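Local atomic coordinates of hypothetical sugar kinase (Cytophaga hutchinsonii, PDB entry 3R8E), a protein that probably phosphorylates a sugar with ATP, as a putative sugar kinase of the ROK family with a ribonuclease H-like fold. Residues A[148-153]-A[264-269]. Sequence-based numbering, arbitrary orientation.
Sequences ILLALG and ILLGGG
Leu149 and Ala151 of strand 148-152 pair in parallel register with Leu265 and Gly267 of strand 264-267, the two axes 4.7 Å apart and 20° from exact alignment. Four backbone bonds of 2.8 to 2.9 Å zip them together: Leu265 N to Ile148 O, Leu150 N to Leu265 O, Gly267 N to Leu150 O and Leu152 N to Gly267 O. The last is the odd one, since the amide of Leu152 sits above the carbonyl plane, 51° out of it, at the end of strand 264-267. On one face Ile148 and Ile264 run side by side, CG2 of Ile148 meeting CG1 of Ile264 at 3.7 Å. Leu150 and Leu266 repeat this side-by-side arrangement, with CD2 of Leu266 against CB and CD1 of Leu150. That same methyl takes CD1 of Leu152 at 4.1 Å, so Leu266 CD2 is shared by two leucines of the neighbouring strand. Helix 235-259 covers Ile148, Leu150 and Leu152 here, and helix 274-288 covers Ile264 and Leu266. On the other face chi1 of Leu149 (168°) sets CG beside its carbonyl carbon, and CD1 reaches Leu265 O at 3.5 Å and then Leu265 CB, the two side chains crossing at a slant. Beyond Leu266 come three glycines; Gly268, with positive phi, brings its CA within 3.4 Å of Leu152 O in a CA-H...O contact. Strand 147-152 is central in a five-stranded mixed sheet of order 3-2-1-4-5, and 263-267 lies between it and 298-301, parallel to both: the order of the ribonuclease H-like (actin-like ATPase) domain, in which a glycine-rich turn after this strand commonly belongs to the adenosine-binding part of the nucleotide site, as is probable here.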
loop_
_atom_site.group_PDB
_atom_site.type_symbol
_atom_site.label_atom_id
_atom_site.label_comp_id
_atom_site.label_asym_id
_atom_site.label_seq_id
_atom_site.Cartn_x
_atom_site.Cartn_y
_atom_site.Cartn_z
ATOM N N ILE A 148 7.659 7.599 4.483
ATOM C CA ILE A 148 6.273 8.007 4.666
ATOM C C ILE A 148 6.236 9.077 5.750
ATOM O O ILE A 148 6.903 8.938 6.781
ATOM C CB ILE A 148 5.279 6.837 4.989
ATOM C CG1 ILE A 148 3.816 7.366 5.054
ATOM C CG2 ILE A 148 5.642 6.123 6.306
ATOM C CD1 ILE A 148 2.739 6.301 5.011
ATOM N N LEU A 149 5.466 10.140 5.501
ATOM C CA LEU A 149 5.174 11.158 6.488
ATOM C C LEU A 149 3.748 10.927 6.937
ATOM O O LEU A 149 2.843 10.995 6.110
ATOM C CB LEU A 149 5.380 12.597 5.962
ATOM C CG LEU A 149 4.815 13.734 6.851
ATOM C CD1 LEU A 149 5.504 13.781 8.195
ATOM C CD2 LEU A 149 4.973 15.080 6.191
ATOM N N LEU A 150 3.550 10.596 8.214
ATOM C CA LEU A 150 2.220 10.454 8.795
ATOM C C LEU A 150 1.913 11.701 9.592
ATOM O O LEU A 150 2.591 11.966 10.591
ATOM C CB LEU A 150 2.089 9.224 9.716
ATOM C CG LEU A 150 1.986 7.844 9.139
ATOM C CD1 LEU A 150 1.729 6.854 10.268
ATOM C CD2 LEU A 150 0.834 7.738 8.154
ATOM N N ALA A 151 0.926 12.486 9.145
ATOM C CA ALA A 151 0.498 13.692 9.847
ATOM C C ALA A 151 -0.706 13.326 10.711
ATOM O O ALA A 151 -1.805 13.110 10.197
ATOM C CB ALA A 151 0.171 14.801 8.861
ATOM N N LEU A 152 -0.459 13.164 12.019
ATOM C CA LEU A 152 -1.452 12.716 12.988
ATOM C C LEU A 152 -2.141 13.905 13.666
ATOM O O LEU A 152 -1.681 14.406 14.695
ATOM C CB LEU A 152 -0.801 11.770 14.023
ATOM C CG LEU A 152 -0.070 10.541 13.439
ATOM C CD1 LEU A 152 1.053 10.091 14.346
ATOM C CD2 LEU A 152 -1.028 9.396 13.154
ATOM N N GLY A 153 -3.247 14.332 13.065
ATOM C CA GLY A 153 -4.062 15.441 13.552
ATOM C C GLY A 153 -5.501 15.022 13.735
ATOM O O GLY A 153 -5.765 13.886 14.141
ATOM N N ILE A 264 10.082 6.317 8.549
ATOM C CA ILE A 264 8.804 6.905 8.938
ATOM C C ILE A 264 9.033 8.219 9.671
ATOM O O ILE A 264 9.788 8.259 10.652
ATOM C CB ILE A 264 7.997 5.896 9.810
ATOM C CG1 ILE A 264 7.693 4.596 9.037
ATOM C CG2 ILE A 264 6.690 6.514 10.361
ATOM C CD1 ILE A 264 7.809 3.360 9.870
ATOM N N LEU A 265 8.355 9.282 9.201
ATOM C CA LEU A 265 8.352 10.594 9.858
ATOM C C LEU A 265 6.966 10.825 10.427
ATOM O O LEU A 265 5.974 10.645 9.717
ATOM C CB LEU A 265 8.746 11.751 8.923
ATOM C CG LEU A 265 10.181 11.788 8.375
ATOM C CD1 LEU A 265 10.385 13.023 7.516
ATOM C CD2 LEU A 265 11.234 11.754 9.495
ATOM N N LEU A 266 6.897 11.232 11.698
ATOM C CA LEU A 266 5.629 11.454 12.374
ATOM C C LEU A 266 5.425 12.933 12.678
ATOM O O LEU A 266 6.249 13.548 13.359
ATOM C CB LEU A 266 5.560 10.608 13.662
ATOM C CG LEU A 266 5.690 9.083 13.484
ATOM C CD1 LEU A 266 5.839 8.396 14.815
ATOM C CD2 LEU A 266 4.500 8.487 12.718
ATOM N N GLY A 267 4.324 13.478 12.160
ATOM C CA GLY A 267 3.925 14.876 12.325
ATOM C C GLY A 267 2.521 15.028 12.886
ATOM O O GLY A 267 1.909 14.043 13.307
ATOM N N GLY A 268 2.016 16.259 12.900
ATOM C CA GLY A 268 0.684 16.559 13.426
ATOM C C GLY A 268 0.688 16.844 14.913
ATOM O O GLY A 268 1.719 16.688 15.570
ATOM N N GLY A 269 -0.469 17.251 15.441
ATOM C CA GLY A 269 -0.650 17.589 16.852
ATOM C C GLY A 269 -0.300 16.489 17.839
ATOM O O GLY A 269 0.257 16.767 18.904
#